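Local coordinates for protein 3-dehydroquinate dehydratase (Clostridium difficile, PDB 4H3D) that catalyses the cis-dehydration of 3-dehydroquinate to 3-dehydroshikimate through an imine intermediate, the third step of the chorismate pathway, at residues 51-56 and 81-86; 27-32 and 55-60; 115-120 and 140-145. All coordinates share one frame; numbering follows the deposited sequence. Where two conformers were deposited one is given.

Interaction 1 (51-56 and 81-86); sequences WRVDFF and LLFTFR. With SHL (5-hydroxy-6-methyl-4-oxo-4H-pyran-2-carboxylic acid), chain I.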
loop_
_atom_site.group_PDB
_atom_site.type_symbol
_atom_site.label_atom_id
_atom_site.label_comp_id
_atom_site.label_asym_id
_atom_site.label_seq_id
_atom_site.Cartn_x
_atom_site.Cartn_y
_atom_site.Cartn_z
ATOM N N TRP B 51 -15.534 20.350 -2.426
ATOM C CA TRP B 51 -16.788 20.508 -3.143
ATOM C C TRP B 51 -16.484 20.516 -4.629
ATOM O O TRP B 51 -15.845 21.454 -5.145
ATOM C CB TRP B 51 -17.547 21.769 -2.720
ATOM C CG TRP B 51 -18.846 21.942 -3.443
ATOM C CD1 TRP B 51 -19.615 20.952 -3.996
ATOM C CD2 TRP B 51 -19.590 23.168 -3.625
ATOM N NE1 TRP B 51 -20.757 21.492 -4.557
ATOM C CE2 TRP B 51 -20.774 22.841 -4.326
ATOM C CE3 TRP B 51 -19.368 24.496 -3.272
ATOM C CZ2 TRP B 51 -21.713 23.795 -4.686
ATOM C CZ3 TRP B 51 -20.313 25.442 -3.633
ATOM C CH2 TRP B 51 -21.463 25.085 -4.338
ATOM N N ARG B 52 -16.911 19.439 -5.311
ATOM C CA ARG B 52 -16.769 19.297 -6.753
ATOM C C ARG B 52 -17.967 19.978 -7.349
ATOM O O ARG B 52 -18.961 19.340 -7.664
ATOM C CB ARG B 52 -16.732 17.822 -7.178
ATOM C CG ARG B 52 -15.361 17.154 -7.045
ATOM C CD ARG B 52 -14.438 17.618 -8.135
ATOM N NE ARG B 52 -15.026 17.351 -9.456
ATOM C CZ ARG B 52 -14.889 16.208 -10.127
ATOM N NH1 ARG B 52 -14.168 15.214 -9.613
ATOM N NH2 ARG B 52 -15.469 16.058 -11.320
ATOM N N VAL B 53 -17.834 21.292 -7.511
ATOM C CA VAL B 53 -18.917 22.162 -7.948
ATOM C C VAL B 53 -19.338 21.936 -9.408
ATOM O O VAL B 53 -20.446 22.297 -9.793
ATOM C CB VAL B 53 -18.533 23.638 -7.697
ATOM C CG1 VAL B 53 -17.480 24.098 -8.697
ATOM C CG2 VAL B 53 -19.764 24.550 -7.739
ATOM N N ASP B 54 -18.472 21.335 -10.219
ATOM C CA ASP B 54 -18.854 21.021 -11.620
ATOM C C ASP B 54 -20.044 20.042 -11.694
ATOM O O ASP B 54 -20.678 19.955 -12.726
ATOM C CB ASP B 54 -17.680 20.493 -12.435
ATOM C CG ASP B 54 -17.003 19.320 -11.785
ATOM O OD1 ASP B 54 -16.337 19.515 -10.730
ATOM O OD2 ASP B 54 -17.101 18.213 -12.343
ATOM N N PHE B 55 -20.348 19.312 -10.608
ATOM C CA PHE B 55 -21.570 18.446 -10.566
ATOM C C PHE B 55 -22.839 19.262 -10.259
ATOM O O PHE B 55 -23.960 18.842 -10.566
ATOM C CB PHE B 55 -21.477 17.347 -9.494
ATOM C CG PHE B 55 -20.563 16.185 -9.845
ATOM C CD1 PHE B 55 -21.066 15.056 -10.514
ATOM C CD2 PHE B 55 -19.238 16.182 -9.450
ATOM C CE1 PHE B 55 -20.243 13.979 -10.815
ATOM C CE2 PHE B 55 -18.398 15.097 -9.751
ATOM C CZ PHE B 55 -18.902 13.997 -10.426
ATOM N N PHE B 56 -22.669 20.411 -9.625
ATOM C CA PHE B 56 -23.810 21.257 -9.248
ATOM C C PHE B 56 -24.526 21.777 -10.512
ATOM O O PHE B 56 -23.921 22.487 -11.321
ATOM C CB PHE B 56 -23.317 22.391 -8.362
ATOM C CG PHE B 56 -24.392 23.316 -7.885
ATOM C CD1 PHE B 56 -25.526 22.823 -7.237
ATOM C CD2 PHE B 56 -24.248 24.695 -8.030
ATOM C CE1 PHE B 56 -26.521 23.690 -6.781
ATOM C CE2 PHE B 56 -25.259 25.575 -7.573
ATOM C CZ PHE B 56 -26.381 25.065 -6.943
ATOM N N LEU B 81 -12.262 23.534 3.648
ATOM C CA LEU B 81 -13.050 23.295 2.449
ATOM C C LEU B 81 -12.255 23.647 1.204
ATOM O O LEU B 81 -11.750 24.784 1.066
ATOM C CB LEU B 81 -14.337 24.130 2.485
ATOM C CG LEU B 81 -15.288 24.015 1.298
ATOM C CD1 LEU B 81 -15.816 22.607 1.162
ATOM C CD2 LEU B 81 -16.462 25.009 1.471
ATOM N N LEU B 82 -12.144 22.668 0.310
ATOM C CA LEU B 82 -11.494 22.830 -1.006
ATOM C C LEU B 82 -12.581 23.015 -2.065
ATOM O O LEU B 82 -13.513 22.218 -2.135
ATOM C CB LEU B 82 -10.669 21.576 -1.336
ATOM C CG LEU B 82 -10.202 21.377 -2.801
ATOM C CD1 LEU B 82 -9.328 22.559 -3.286
ATOM C CD2 LEU B 82 -9.470 20.020 -2.952
ATOM N N PHE B 83 -12.460 24.064 -2.877
ATOM C CA PHE B 83 -13.421 24.360 -3.946
ATOM C C PHE B 83 -12.774 23.956 -5.253
ATOM O O PHE B 83 -11.694 24.432 -5.572
ATOM C CB PHE B 83 -13.741 25.847 -3.956
ATOM C CG PHE B 83 -14.761 26.243 -4.972
ATOM C CD1 PHE B 83 -16.090 26.013 -4.747
ATOM C CD2 PHE B 83 -14.387 26.876 -6.146
ATOM C CE1 PHE B 83 -17.063 26.391 -5.688
ATOM C CE2 PHE B 83 -15.355 27.266 -7.083
ATOM C CZ PHE B 83 -16.691 27.020 -6.839
ATOM N N THR B 84 -13.424 23.058 -5.996
ATOM C CA THR B 84 -12.879 22.540 -7.252
ATOM C C THR B 84 -13.909 22.479 -8.378
ATOM O O THR B 84 -14.884 21.742 -8.288
ATOM C CB THR B 84 -12.328 21.070 -7.095
ATOM O OG1 THR B 84 -11.299 21.025 -6.086
ATOM C CG2 THR B 84 -11.735 20.553 -8.450
ATOM N N PHE B 85 -13.690 23.253 -9.442
ATOM C CA PHE B 85 -14.469 23.076 -10.673
ATOM C C PHE B 85 -13.535 22.304 -11.601
ATOM O O PHE B 85 -12.545 22.857 -12.088
ATOM C CB PHE B 85 -14.895 24.389 -11.353
ATOM C CG PHE B 85 -15.760 24.161 -12.592
ATOM C CD1 PHE B 85 -15.196 23.771 -13.790
ATOM C CD2 PHE B 85 -17.132 24.281 -12.520
ATOM C CE1 PHE B 85 -16.000 23.519 -14.904
ATOM C CE2 PHE B 85 -17.922 24.041 -13.617
ATOM C CZ PHE B 85 -17.358 23.661 -14.802
ATOM N N ARG B 86 -13.812 21.009 -11.775
ATOM C CA ARG B 86 -13.025 20.133 -12.638
ATOM C C ARG B 86 -13.560 20.265 -14.056
ATOM O O ARG B 86 -14.734 20.018 -14.303
ATOM C CB ARG B 86 -13.146 18.681 -12.134
ATOM C CG ARG B 86 -12.313 17.667 -12.888
ATOM C CD ARG B 86 -10.790 17.966 -12.857
ATOM N NE ARG B 86 -10.202 17.842 -11.522
ATOM C CZ ARG B 86 -9.577 18.813 -10.853
ATOM N NH1 ARG B 86 -9.402 20.020 -11.396
ATOM N NH2 ARG B 86 -9.078 18.557 -9.649
HETATM O OAD SHL I . -9.355 10.408 -6.048
HETATM C CAH SHL I . -9.316 10.464 -7.303
HETATM O OAA SHL I . -9.597 9.460 -8.006
HETATM C CAK SHL I . -8.943 11.718 -7.927
HETATM O OAG SHL I . -8.625 12.830 -7.077
HETATM C CAF SHL I . -8.452 14.103 -7.657
HETATM C CAL SHL I . -8.288 15.172 -6.839
HETATM C CAJ SHL I . -8.565 14.194 -9.000
HETATM O OAC SHL I . -8.435 15.383 -9.585
HETATM C CAI SHL I . -8.802 13.094 -9.774
HETATM C CAE SHL I . -8.982 11.875 -9.252
HETATM O OAB SHL I . -8.865 13.215 -11.091
#
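W51 and F83 run side by side on the helix-facing side of two adjacent parallel strands as an offset edge-to-face pair, the F83 edge toward the six-membered ring of W51 (W51 CE3 to F83 CE1 3.8 Å, planes at 72°). This is the tightly packed part: V53 CG1 reaches F83 CZ, D54 CB makes a CH-pi contact 3.8 Å from the centroid of the F85 ring, and helices 62-76 and 98-110 cover the aromatic groups. W51 N to L82 O (2.8 Å) and T84 N to W51 O join the strands. Past them lies the polar side, where R52 alone is partly exposed. It grips D54 side-on with NE to OD1 (2.8 Å) and NH2 to OD2 (2.9 Å), both in the guanidinium plane and on syn lone pairs. OD1 also takes R86 N at 3.1 Å, from above the carboxylate plane, and OD2 takes E93 N. R86 CB lies over one face of the R52 guanidinium; bent at chi2 and chi3, the R86 chain leads away to put NH2 3.2 Å from OAC of the bound SHL, while D118 and E120 hold the same guanidinium. D54 thus ties substrate-binding R52 to the backbone of substrate-binding R86, and its charge probably eases the closeness of two arginines.

Interaction 2 (27-32 and 55-60); sequences IGKNKK and FFENVE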
loop_
_atom_site.group_PDB
_atom_site.type_symbol
_atom_site.label_atom_id
_atom_site.label_comp_id
_atom_site.label_asym_id
_atom_site.label_seq_id
_atom_site.Cartn_x
_atom_site.Cartn_y
_atom_site.Cartn_z
ATOM N N ILE B 27 -20.255 15.534 -4.283
ATOM C CA ILE B 27 -20.531 15.547 -5.715
ATOM C C ILE B 27 -22.018 15.718 -6.056
ATOM O O ILE B 27 -22.449 15.417 -7.172
ATOM C CB ILE B 27 -19.976 14.249 -6.371
ATOM C CG1 ILE B 27 -20.607 13.000 -5.753
ATOM C CG2 ILE B 27 -18.468 14.169 -6.191
ATOM C CD1 ILE B 27 -20.243 11.732 -6.491
ATOM N N GLY B 28 -22.785 16.220 -5.093
ATOM C CA GLY B 28 -24.229 16.408 -5.251
ATOM C C GLY B 28 -24.603 17.292 -6.424
ATOM O O GLY B 28 -23.899 18.248 -6.749
ATOM N N LYS B 29 -25.747 16.995 -7.023
ATOM C CA LYS B 29 -26.201 17.689 -8.207
ATOM C C LYS B 29 -27.033 18.931 -7.859
ATOM O O LYS B 29 -27.179 19.833 -8.685
ATOM C CB LYS B 29 -27.039 16.724 -9.048
ATOM C CG LYS B 29 -26.641 16.681 -10.507
ATOM C CD LYS B 29 -25.294 15.953 -10.671
ATOM C CE LYS B 29 -24.808 15.964 -12.120
ATOM N NZ LYS B 29 -24.650 17.359 -12.656
ATOM N N ASN B 30 -27.582 18.956 -6.638
ATOM C CA ASN B 30 -28.425 20.063 -6.170
ATOM C C ASN B 30 -28.149 20.402 -4.700
ATOM O O ASN B 30 -27.465 19.659 -4.000
ATOM C CB ASN B 30 -29.903 19.721 -6.387
ATOM C CG ASN B 30 -30.306 18.405 -5.733
ATOM O OD1 ASN B 30 -30.042 18.168 -4.550
ATOM N ND2 ASN B 30 -30.974 17.554 -6.498
ATOM N N LYS B 31 -28.671 21.529 -4.238
ATOM C CA LYS B 31 -28.424 21.996 -2.856
ATOM C C LYS B 31 -28.778 20.969 -1.769
ATOM O O LYS B 31 -28.014 20.770 -0.822
ATOM C CB LYS B 31 -29.179 23.305 -2.583
ATOM C CG LYS B 31 -28.803 23.958 -1.253
ATOM C CD LYS B 31 -29.212 25.438 -1.202
ATOM C CE LYS B 31 -30.677 25.628 -0.966
ATOM N NZ LYS B 31 -31.040 25.289 0.427
ATOM N N LYS B 32 -29.933 20.340 -1.911
ATOM C CA LYS B 32 -30.396 19.351 -0.949
ATOM C C LYS B 32 -29.400 18.188 -0.807
ATOM O O LYS B 32 -29.030 17.808 0.304
ATOM C CB LYS B 32 -31.765 18.817 -1.377
ATOM C CG LYS B 32 -32.309 17.701 -0.512
ATOM C CD LYS B 32 -33.632 17.154 -1.052
ATOM C CE LYS B 32 -34.108 15.962 -0.226
ATOM N NZ LYS B 32 -35.394 15.391 -0.733
ATOM N N PHE B 55 -20.348 19.312 -10.608
ATOM C CA PHE B 55 -21.570 18.446 -10.566
ATOM C C PHE B 55 -22.839 19.262 -10.259
ATOM O O PHE B 55 -23.960 18.842 -10.566
ATOM C CB PHE B 55 -21.477 17.347 -9.494
ATOM C CG PHE B 55 -20.563 16.185 -9.845
ATOM C CD1 PHE B 55 -21.066 15.056 -10.514
ATOM C CD2 PHE B 55 -19.238 16.182 -9.450
ATOM C CE1 PHE B 55 -20.243 13.979 -10.815
ATOM C CE2 PHE B 55 -18.398 15.097 -9.751
ATOM C CZ PHE B 55 -18.902 13.997 -10.426
ATOM N N PHE B 56 -22.669 20.411 -9.625
ATOM C CA PHE B 56 -23.810 21.257 -9.248
ATOM C C PHE B 56 -24.526 21.777 -10.512
ATOM O O PHE B 56 -23.921 22.487 -11.321
ATOM C CB PHE B 56 -23.317 22.391 -8.362
ATOM C CG PHE B 56 -24.392 23.316 -7.885
ATOM C CD1 PHE B 56 -25.526 22.823 -7.237
ATOM C CD2 PHE B 56 -24.248 24.695 -8.030
ATOM C CE1 PHE B 56 -26.521 23.690 -6.781
ATOM C CE2 PHE B 56 -25.259 25.575 -7.573
ATOM C CZ PHE B 56 -26.381 25.065 -6.943
ATOM N N GLU B 57 -25.805 21.428 -10.674
ATOM C CA GLU B 57 -26.553 21.802 -11.904
ATOM C C GLU B 57 -26.650 23.299 -12.171
ATOM O O GLU B 57 -26.694 23.713 -13.328
ATOM C CB GLU B 57 -27.956 21.162 -11.941
ATOM C CG GLU B 57 -27.905 19.652 -12.075
ATOM C CD GLU B 57 -29.256 19.010 -12.309
ATOM O OE1 GLU B 57 -29.273 17.796 -12.594
ATOM O OE2 GLU B 57 -30.291 19.704 -12.211
ATOM N N ASN B 58 -26.686 24.115 -11.120
ATOM C CA ASN B 58 -26.758 25.567 -11.313
ATOM C C ASN B 58 -25.410 26.276 -11.196
ATOM O O ASN B 58 -25.366 27.462 -10.880
ATOM C CB ASN B 58 -27.779 26.162 -10.325
ATOM C CG ASN B 58 -29.187 25.665 -10.585
ATOM O OD1 ASN B 58 -29.556 25.391 -11.722
ATOM N ND2 ASN B 58 -29.979 25.541 -9.528
ATOM N N VAL B 59 -24.312 25.564 -11.509
ATOM C CA VAL B 59 -22.955 26.118 -11.368
ATOM C C VAL B 59 -22.755 27.410 -12.157
ATOM O O VAL B 59 -21.943 28.240 -11.779
ATOM C CB VAL B 59 -21.837 25.076 -11.734
ATOM C CG1 VAL B 59 -21.915 24.664 -13.190
ATOM C CG2 VAL B 59 -20.416 25.633 -11.408
ATOM N N GLU B 60 -23.503 27.588 -13.243
ATOM C CA GLU B 60 -23.364 28.795 -14.080
ATOM C C GLU B 60 -23.981 30.059 -13.466
ATOM O O GLU B 60 -23.796 31.158 -13.987
ATOM C CB GLU B 60 -23.938 28.547 -15.469
ATOM C CG GLU B 60 -23.137 27.547 -16.272
ATOM C CD GLU B 60 -23.848 27.136 -17.538
ATOM O OE1 GLU B 60 -24.903 26.459 -17.448
ATOM O OE2 GLU B 60 -23.336 27.465 -18.616
#
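K29 NZ donates to F55 O at 2.7 Å, the shortest polar bond between residues 27-32 and 55-60. The K29 chain curls round this carbonyl: a bend at chi2 turns CD to within 3.2 Å of F55 O, and a second at chi4 (58°) brings NZ back onto the same oxygen. The ammonium arrives well off the C=O direction (128°), and the side chain crosses that of F55 at about a right angle, CE lying near the plane of the ring at its edge. The backbone of K29 answers in the other direction. Its carbonyl oxygen accepts E57 N at 2.9 Å in a nearly straight bond (176°), so one lysine both gives and takes across the contact.

I27 and F55 form the apolar half, side by side and pointing the same way. I27 CB stands over one face of the F55 ring, toward its rim, in a CH-pi contact (3.9 Å to the centroid), and I27 CG2 touches F55 CE2. At the far end the edge of F56 meets CA of N30 and N of K31, where N30 caps helix 31-41 through D33 N; V65 and V68 of helix 62-76 also touch F56.

The contact joins two loops that follow neighbouring strands of the barrel, 21-26 and 48-52. A backbone carbonyl met by a lysine ammonium, beside a straight backbone bond from E57 N to K29 O, implies that a charged donor adds to main-chain pairing in holding these loops together.

Interaction 3 (115-120 and 140-145); sequences DLIDVE and VKVIIS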
loop_
_atom_site.group_PDB
_atom_site.type_symbol
_atom_site.label_atom_id
_atom_site.label_comp_id
_atom_site.label_asym_id
_atom_site.label_seq_id
_atom_site.Cartn_x
_atom_site.Cartn_y
_atom_site.Cartn_z
ATOM N N ASP B 115 -11.142 27.520 1.870
ATOM C CA ASP B 115 -9.781 27.510 2.389
ATOM C C ASP B 115 -8.748 27.220 1.311
ATOM O O ASP B 115 -7.595 27.676 1.414
ATOM C CB ASP B 115 -9.701 26.489 3.508
ATOM C CG ASP B 115 -10.647 26.815 4.616
ATOM O OD1 ASP B 115 -10.430 27.850 5.276
ATOM O OD2 ASP B 115 -11.620 26.064 4.819
ATOM N N LEU B 116 -9.163 26.440 0.307
ATOM C CA LEU B 116 -8.341 26.109 -0.861
ATOM C C LEU B 116 -9.199 26.074 -2.111
ATOM O O LEU B 116 -10.406 25.848 -2.044
ATOM C CB LEU B 116 -7.700 24.709 -0.756
ATOM C CG LEU B 116 -7.077 24.244 0.552
ATOM C CD1 LEU B 116 -8.122 23.535 1.422
ATOM C CD2 LEU B 116 -5.932 23.298 0.278
ATOM N N ILE B 117 -8.560 26.288 -3.252
ATOM C CA ILE B 117 -9.200 26.122 -4.546
ATOM C C ILE B 117 -8.270 25.303 -5.414
ATOM O O ILE B 117 -7.057 25.343 -5.223
ATOM C CB ILE B 117 -9.520 27.467 -5.282
ATOM C CG1 ILE B 117 -8.256 28.329 -5.448
ATOM C CG2 ILE B 117 -10.585 28.212 -4.548
ATOM C CD1 ILE B 117 -8.456 29.566 -6.395
ATOM N N ASP B 118 -8.844 24.566 -6.360
ATOM C CA ASP B 118 -8.056 23.755 -7.296
ATOM C C ASP B 118 -8.148 24.399 -8.674
ATOM O O ASP B 118 -9.248 24.558 -9.218
ATOM C CB ASP B 118 -8.560 22.292 -7.295
ATOM C CG ASP B 118 -7.881 21.402 -8.365
ATOM O OD1 ASP B 118 -7.805 21.824 -9.534
ATOM O OD2 ASP B 118 -7.502 20.244 -8.046
ATOM N N VAL B 119 -6.999 24.819 -9.209
ATOM C CA VAL B 119 -6.948 25.403 -10.541
ATOM C C VAL B 119 -6.085 24.502 -11.452
ATOM O O VAL B 119 -5.052 24.006 -11.049
ATOM C CB VAL B 119 -6.437 26.874 -10.519
ATOM C CG1 VAL B 119 -7.264 27.707 -9.522
ATOM C CG2 VAL B 119 -5.010 26.947 -10.165
ATOM N N GLU B 120 -6.527 24.310 -12.683
ATOM C CA GLU B 120 -5.856 23.410 -13.615
ATOM C C GLU B 120 -4.699 24.057 -14.383
ATOM O O GLU B 120 -4.880 25.101 -15.011
ATOM C CB GLU B 120 -6.899 22.865 -14.589
ATOM C CG GLU B 120 -7.867 21.955 -13.926
ATOM C CD GLU B 120 -9.163 21.785 -14.699
ATOM O OE1 GLU B 120 -9.308 22.403 -15.779
ATOM O OE2 GLU B 120 -10.035 21.043 -14.211
ATOM N N VAL B 140 -6.323 32.368 0.530
ATOM C CA VAL B 140 -6.824 31.097 0.082
ATOM C C VAL B 140 -5.638 30.315 -0.485
ATOM O O VAL B 140 -4.844 30.869 -1.231
ATOM C CB VAL B 140 -7.897 31.291 -1.007
ATOM C CG1 VAL B 140 -8.345 29.920 -1.615
ATOM C CG2 VAL B 140 -9.064 32.051 -0.442
ATOM N N LYS B 141 -5.511 29.041 -0.107
ATOM C CA LYS B 141 -4.442 28.189 -0.614
ATOM C C LYS B 141 -4.795 27.630 -1.987
ATOM O O LYS B 141 -5.963 27.403 -2.313
ATOM C CB LYS B 141 -4.133 27.053 0.365
ATOM C CG LYS B 141 -3.814 27.516 1.761
ATOM C CD LYS B 141 -2.647 28.500 1.818
ATOM C CE LYS B 141 -2.375 28.899 3.262
ATOM N NZ LYS B 141 -1.368 29.978 3.371
ATOM N N VAL B 142 -3.782 27.397 -2.808
ATOM C CA VAL B 142 -4.054 26.953 -4.155
ATOM C C VAL B 142 -3.399 25.633 -4.501
ATOM O O VAL B 142 -2.213 25.424 -4.267
ATOM C CB VAL B 142 -3.618 28.007 -5.187
ATOM C CG1 VAL B 142 -3.896 27.513 -6.640
ATOM C CG2 VAL B 142 -4.355 29.325 -4.935
ATOM N N ILE B 143 -4.221 24.739 -5.020
ATOM C CA ILE B 143 -3.769 23.496 -5.597
ATOM C C ILE B 143 -3.757 23.777 -7.106
ATOM O O ILE B 143 -4.743 24.283 -7.632
ATOM C CB ILE B 143 -4.781 22.331 -5.339
ATOM C CG1 ILE B 143 -4.724 21.861 -3.892
ATOM C CG2 ILE B 143 -4.489 21.147 -6.255
ATOM C CD1 ILE B 143 -5.768 20.803 -3.565
ATOM N N ILE B 144 -2.632 23.534 -7.783
ATOM C CA ILE B 144 -2.618 23.606 -9.245
ATOM C C ILE B 144 -2.565 22.141 -9.652
ATOM O O ILE B 144 -1.695 21.408 -9.216
ATOM C CB ILE B 144 -1.447 24.401 -9.809
ATOM C CG1 ILE B 144 -1.522 25.852 -9.328
ATOM C CG2 ILE B 144 -1.440 24.311 -11.350
ATOM C CD1 ILE B 144 -0.405 26.796 -9.879
ATOM N N SER B 145 -3.524 21.703 -10.442
ATOM C CA SER B 145 -3.611 20.298 -10.786
ATOM C C SER B 145 -3.436 19.995 -12.260
ATOM O O SER B 145 -3.642 20.852 -13.125
ATOM C CB SER B 145 -4.970 19.741 -10.328
ATOM O OG SER B 145 -6.039 20.332 -11.052
#
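D118 and S145 lie on one face of two parallel strands and bond to each other there: D118 CG is anti to the backbone N (chi1 174°), and S145 OG, set between its own N and carbonyl carbon (chi1 66°), donates to D118 OD1 at 2.8 Å. The hydroxyl comes in on the syn side, 17° out of the carboxylate plane. OD2 of the same carboxylate lies 3.6 Å from I143 CG2 and is salt-bridged to R86, so D118 is held by a serine and an arginine while a methyl group packs against it. L116 also belongs to this face; it crosses K141 obliquely, its CG meeting CB of the lysine, whose ammonium end leads away from the contact.

The other face is purely aliphatic. I117 and V142 lie side by side, pointing the same way, with I117 CG1 4.1 Å from V142 CG2. V140 crosses I117 at about a right angle, and so does V142 with V119, where V142 CG1 comes within 3.7 Å of V119 CG2. That same V119 CG2 also touches I144 CG1, at 3.8 Å. Between the faces run the backbone bonds of a parallel pair, among them V119 N to I143 O (2.8 Å) and I143 N to I117 O (2.9 Å).

In this beta-alpha-beta unit of the TIM barrel, helix 125-137 lies over the aliphatic face, V131 and A135 packing on I117 with further contacts to V119 and V142. Strand 81-84 flanks 116-120, strand 172-177 flanks 141-148, and across the inward face L172 and K174, the Schiff-base lysine, touch I143.

How the interactions relate
Interactions 1 and 3 belong to one sheet, since strands 81-84 and 116-120 are neighbours: F83 N lies 2.8 Å from L116 O, and R86 NH2 bridges to D118 OD2 at 2.8 Å. R86 is thereby shared between the ligand and the carboxylates of interaction 3, with its side chain about 3 Å from that of H147, the proton donor/acceptor, and about 4 Å from that of K174, the Schiff-base lysine. Interaction 2 shares F55 and F56 with interaction 1 and packs against it through V59 CG2 on F85 CE2 (3.7 Å). It lies farther out, the F55 side chain about 10 Å from the bound SHL, and does not touch interaction 3, whose centre is about 20 Å away from its own.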